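Local coordinates for copper-containing nitrite reductase (PDB 6HBE), which probably catalyses the one-electron reduction of nitrite to nitric oxide, as a three-domain, copper-containing homotrimer of denitrification, at residues F103-C115 with T126-P138. Residues are numbered along the deposited sequence; the frame is centred on the assembly and turned at random.
Sequences FTADFPGVFMYHC and TMGGQFGMIVVEP. With CU (copper (II) ion), chain N; CU (copper (II) ion), chain M.
Val136 sets both methyls against the bend leading into strand 109-114, which pairs antiparallel with strand 131-137 within a cupredoxin domain: CG1, anti to the backbone N (chi1 -177°), lies 3.8 Å from Ala105 CB and also meets Phe107 O, while CG2 touches Phe111 CE2. Ile134, on the same sheet face, packs CG2 on Phe111 CB at 3.8 Å and extends CD1 to the edge of the Phe103 ring. Tyr113 has CG between its backbone N and carbonyl carbon (chi1 72°), which folds the ring over Gly132; Gly132 CA makes a CH-pi contact 3.8 Å from the ring centroid. Tyr113 OH is hydrogen-bonded to Pro53 O. Six backbone hydrogen bonds join Gly109 to Val136, Phe111 to Ile134 and Tyr113 to Gly132, and Cys115 N to Gln130 O (3.2 Å) carries the pairing past the strand ends. There Cys115 SG (2.1 Å) and Gln130 OE1 (2.0 Å) bind the type 1 copper with His75 and His125. His114 NE2 binds the type 2 copper at 2.0 Å, with His80, a water and, across the trimer interface, His267 of a neighbouring subunit. Adjacent His114 and Cys115 thus link the coppers covalently, the electron-transfer route known in copper nitrite reductases; the bond from His114 ND1 to Cys115 O (3.0 Å) spans both ligands and may offer a second path.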
loop_
_atom_site.group_PDB
_atom_site.type_symbol
_atom_site.label_atom_id
_atom_site.label_comp_id
_atom_site.label_asym_id
_atom_site.label_seq_id
_atom_site.Cartn_x
_atom_site.Cartn_y
_atom_site.Cartn_z
ATOM N N PHE C 103 24.880 -3.431 26.306
ATOM C CA PHE C 103 24.977 -2.077 25.745
ATOM C C PHE C 103 24.432 -1.082 26.742
ATOM O O PHE C 103 23.705 -1.469 27.630
ATOM C CB PHE C 103 24.240 -1.955 24.389
ATOM C CG PHE C 103 22.749 -2.171 24.466
ATOM C CD1 PHE C 103 22.216 -3.449 24.460
ATOM C CD2 PHE C 103 21.879 -1.084 24.544
ATOM C CE1 PHE C 103 20.837 -3.653 24.545
ATOM C CE2 PHE C 103 20.495 -1.274 24.614
ATOM C CZ PHE C 103 19.977 -2.560 24.615
ATOM N N THR C 104 24.801 0.189 26.610
ATOM C CA THR C 104 24.206 1.254 27.391
ATOM C C THR C 104 23.043 1.900 26.623
ATOM O O THR C 104 23.173 2.178 25.431
ATOM C CB THR C 104 25.265 2.322 27.742
ATOM O OG1 THR C 104 26.343 1.671 28.423
ATOM C CG2 THR C 104 24.712 3.367 28.666
ATOM N N ALA C 105 21.923 2.138 27.319
ATOM C CA ALA C 105 20.762 2.814 26.731
ATOM C C ALA C 105 20.964 4.316 26.736
ATOM O O ALA C 105 20.508 5.013 27.641
ATOM C CB ALA C 105 19.488 2.427 27.485
ATOM N N ASP C 106 21.641 4.811 25.704
ATOM C CA ASP C 106 22.020 6.232 25.595
ATOM C C ASP C 106 20.928 7.155 25.066
ATOM O O ASP C 106 21.072 8.362 25.148
ATOM C CB ASP C 106 23.248 6.385 24.661
ATOM C CG ASP C 106 24.499 5.668 25.181
ATOM O OD1 ASP C 106 24.556 5.334 26.377
ATOM O OD2 ASP C 106 25.430 5.444 24.383
ATOM N N PHE C 107 19.868 6.598 24.480
ATOM C CA PHE C 107 18.826 7.392 23.831
ATOM C C PHE C 107 17.432 7.024 24.374
ATOM O O PHE C 107 17.023 5.841 24.287
ATOM C CB PHE C 107 18.853 7.150 22.306
ATOM C CG PHE C 107 20.043 7.761 21.605
ATOM C CD1 PHE C 107 21.240 7.053 21.501
ATOM C CD2 PHE C 107 19.978 9.037 21.066
ATOM C CE1 PHE C 107 22.337 7.604 20.856
ATOM C CE2 PHE C 107 21.077 9.601 20.405
ATOM C CZ PHE C 107 22.254 8.875 20.297
ATOM N N PRO C 108 16.689 8.016 24.882
ATOM C CA PRO C 108 15.337 7.732 25.403
ATOM C C PRO C 108 14.318 7.488 24.284
ATOM O O PRO C 108 14.452 8.084 23.202
ATOM C CB PRO C 108 15.003 8.986 26.206
ATOM C CG PRO C 108 15.822 10.054 25.630
ATOM C CD PRO C 108 17.065 9.424 25.080
ATOM N N GLY C 109 13.328 6.623 24.542
ATOM C CA GLY C 109 12.199 6.408 23.625
ATOM C C GLY C 109 11.611 5.006 23.581
ATOM O O GLY C 109 11.824 4.207 24.498
ATOM N N VAL C 110 10.893 4.713 22.490
ATOM C CA VAL C 110 10.198 3.437 22.274
ATOM C C VAL C 110 10.823 2.777 21.045
ATOM O O VAL C 110 10.740 3.336 19.926
ATOM C CB VAL C 110 8.682 3.664 22.067
ATOM C CG1 VAL C 110 7.970 2.335 21.756
ATOM C CG2 VAL C 110 8.063 4.309 23.314
ATOM N N PHE C 111 11.445 1.607 21.251
ATOM C CA PHE C 111 12.268 0.932 20.246
ATOM C C PHE C 111 11.748 -0.462 19.908
ATOM O O PHE C 111 11.322 -1.215 20.788
ATOM C CB PHE C 111 13.715 0.842 20.712
ATOM C CG PHE C 111 14.345 2.185 20.943
ATOM C CD1 PHE C 111 14.849 2.925 19.864
ATOM C CD2 PHE C 111 14.394 2.728 22.210
ATOM C CE1 PHE C 111 15.393 4.184 20.055
ATOM C CE2 PHE C 111 14.937 4.004 22.424
ATOM C CZ PHE C 111 15.438 4.728 21.350
ATOM N N MET C 112 11.830 -0.826 18.631
ATOM C CA MET C 112 11.556 -2.206 18.190
ATOM C C MET C 112 12.753 -3.128 18.474
ATOM O O MET C 112 13.919 -2.699 18.394
ATOM C CB MET C 112 11.271 -2.225 16.676
ATOM C CG MET C 112 10.684 -3.524 16.081
ATOM S SD MET C 112 10.240 -3.234 14.341
ATOM C CE MET C 112 9.821 -4.864 13.745
ATOM N N TYR C 113 12.468 -4.406 18.747
ATOM C CA TYR C 113 13.463 -5.478 18.603
ATOM C C TYR C 113 12.814 -6.573 17.767
ATOM O O TYR C 113 11.583 -6.647 17.709
ATOM C CB TYR C 113 14.006 -5.998 19.982
ATOM C CG TYR C 113 13.041 -6.833 20.810
ATOM C CD1 TYR C 113 12.812 -8.185 20.491
ATOM C CD2 TYR C 113 12.373 -6.299 21.915
ATOM C CE1 TYR C 113 11.953 -8.961 21.237
ATOM C CE2 TYR C 113 11.493 -7.088 22.665
ATOM C CZ TYR C 113 11.287 -8.412 22.312
ATOM O OH TYR C 113 10.411 -9.240 22.984
ATOM N N HIS C 114 13.626 -7.396 17.102
ATOM C CA HIS C 114 13.113 -8.422 16.193
ATOM C C HIS C 114 14.205 -9.431 15.849
ATOM O O HIS C 114 15.381 -9.199 16.115
ATOM C CB HIS C 114 12.542 -7.778 14.879
ATOM C CG HIS C 114 13.531 -6.949 14.107
ATOM N ND1 HIS C 114 14.390 -7.498 13.177
ATOM C CD2 HIS C 114 13.793 -5.622 14.117
ATOM C CE1 HIS C 114 15.164 -6.557 12.670
ATOM N NE2 HIS C 114 14.796 -5.398 13.181
ATOM N N CYS C 115 13.825 -10.544 15.252
ATOM C CA CYS C 115 14.796 -11.561 14.893
ATOM C C CYS C 115 15.697 -11.039 13.764
ATOM O O CYS C 115 15.224 -10.315 12.883
ATOM C CB CYS C 115 14.117 -12.863 14.422
ATOM S SG CYS C 115 15.277 -14.285 14.277
ATOM N N THR C 126 10.887 -11.842 10.697
ATOM C CA THR C 126 10.139 -10.771 11.379
ATOM C C THR C 126 8.659 -10.844 11.018
ATOM O O THR C 126 7.758 -10.809 11.900
ATOM C CB THR C 126 10.754 -9.400 11.092
ATOM O OG1 THR C 126 12.070 -9.336 11.670
ATOM C CG2 THR C 126 9.889 -8.270 11.672
ATOM N N MET C 127 8.376 -11.051 9.752
ATOM C CA MET C 127 6.969 -11.165 9.318
ATOM C C MET C 127 6.220 -12.386 9.848
ATOM O O MET C 127 4.991 -12.391 9.826
ATOM C CB MET C 127 6.811 -11.008 7.804
ATOM C CG MET C 127 7.413 -12.069 6.935
ATOM S SD MET C 127 6.490 -13.600 6.955
ATOM C CE MET C 127 4.858 -13.191 6.497
ATOM N N GLY C 128 6.949 -13.396 10.335
ATOM C CA GLY C 128 6.359 -14.566 11.013
ATOM C C GLY C 128 6.030 -14.428 12.495
ATOM O O GLY C 128 5.555 -15.380 13.098
ATOM N N GLY C 129 6.283 -13.256 13.104
ATOM C CA GLY C 129 5.862 -13.023 14.496
ATOM C C GLY C 129 6.945 -12.602 15.473
ATOM O O GLY C 129 6.613 -12.256 16.624
ATOM N N GLN C 130 8.218 -12.649 15.054
ATOM C CA GLN C 130 9.348 -12.453 15.961
ATOM C C GLN C 130 9.705 -10.988 16.143
ATOM O O GLN C 130 10.634 -10.464 15.503
ATOM C CB GLN C 130 10.591 -13.254 15.512
ATOM C CG GLN C 130 10.684 -14.663 16.059
ATOM C CD GLN C 130 11.910 -15.477 15.575
ATOM O OE1 GLN C 130 12.389 -15.414 14.400
ATOM N NE2 GLN C 130 12.410 -16.293 16.496
ATOM N N PHE C 131 8.946 -10.313 17.005
ATOM C CA PHE C 131 9.185 -8.893 17.308
ATOM C C PHE C 131 8.654 -8.523 18.686
ATOM O O PHE C 131 7.838 -9.265 19.235
ATOM C CB PHE C 131 8.522 -7.977 16.246
ATOM C CG PHE C 131 7.131 -8.396 15.874
ATOM C CD1 PHE C 131 6.058 -8.167 16.733
ATOM C CD2 PHE C 131 6.895 -9.048 14.687
ATOM C CE1 PHE C 131 4.775 -8.587 16.403
ATOM C CE2 PHE C 131 5.621 -9.460 14.344
ATOM C CZ PHE C 131 4.551 -9.230 15.214
ATOM N N GLY C 132 9.132 -7.391 19.221
ATOM C CA GLY C 132 8.642 -6.820 20.472
ATOM C C GLY C 132 9.130 -5.400 20.710
ATOM O O GLY C 132 9.716 -4.783 19.808
ATOM N N MET C 133 8.874 -4.877 21.912
ATOM C CA MET C 133 9.214 -3.504 22.318
ATOM C C MET C 133 10.228 -3.442 23.471
ATOM O O MET C 133 10.113 -4.198 24.449
ATOM C CB MET C 133 7.914 -2.773 22.761
ATOM C CG MET C 133 8.041 -1.343 23.320
ATOM S SD MET C 133 6.499 -0.657 24.035
ATOM C CE MET C 133 5.374 -0.642 22.620
ATOM N N ILE C 134 11.162 -2.484 23.387
ATOM C CA ILE C 134 11.988 -2.063 24.518
ATOM C C ILE C 134 11.818 -0.567 24.675
ATOM O O ILE C 134 11.966 0.187 23.695
ATOM C CB ILE C 134 13.500 -2.479 24.456
ATOM C CG1 ILE C 134 14.295 -1.841 25.632
ATOM C CG2 ILE C 134 14.159 -2.088 23.149
ATOM C CD1 ILE C 134 15.658 -2.455 25.864
ATOM N N VAL C 135 11.445 -0.162 25.894
ATOM C CA VAL C 135 11.259 1.224 26.280
ATOM C C VAL C 135 12.426 1.704 27.142
ATOM O O VAL C 135 12.818 1.013 28.110
ATOM C CB VAL C 135 9.962 1.430 27.111
ATOM C CG1 VAL C 135 9.785 2.884 27.510
ATOM C CG2 VAL C 135 8.738 0.944 26.335
ATOM N N VAL C 136 12.926 2.884 26.803
ATOM C CA VAL C 136 13.965 3.614 27.551
ATOM C C VAL C 136 13.363 4.906 28.083
ATOM O O VAL C 136 13.171 5.872 27.354
ATOM C CB VAL C 136 15.222 3.901 26.681
ATOM C CG1 VAL C 136 16.318 4.586 27.500
ATOM C CG2 VAL C 136 15.768 2.623 26.077
ATOM N N GLU C 137 13.036 4.916 29.376
ATOM C CA GLU C 137 12.377 6.075 30.002
ATOM C C GLU C 137 13.373 7.214 30.177
ATOM O O GLU C 137 14.429 6.988 30.778
ATOM C CB GLU C 137 11.906 5.744 31.430
ATOM C CG GLU C 137 10.475 5.347 31.606
ATOM C CD GLU C 137 9.415 6.294 31.014
ATOM O OE1 GLU C 137 8.586 5.736 30.325
ATOM O OE2 GLU C 137 9.335 7.517 31.265
ATOM N N PRO C 138 13.028 8.436 29.717
ATOM C CA PRO C 138 13.978 9.544 29.774
ATOM C C PRO C 138 14.210 10.085 31.183
ATOM O O PRO C 138 13.314 10.015 32.034
ATOM C CB PRO C 138 13.308 10.630 28.941
ATOM C CG PRO C 138 11.844 10.349 29.064
ATOM C CD PRO C 138 11.742 8.854 29.113
HETATM CU CU CU N . 14.174 -16.003 13.628
HETATM CU CU CU M . 15.331 -3.516 12.725
HETATM O O HOH W 1 17.256 -3.767 12.575
#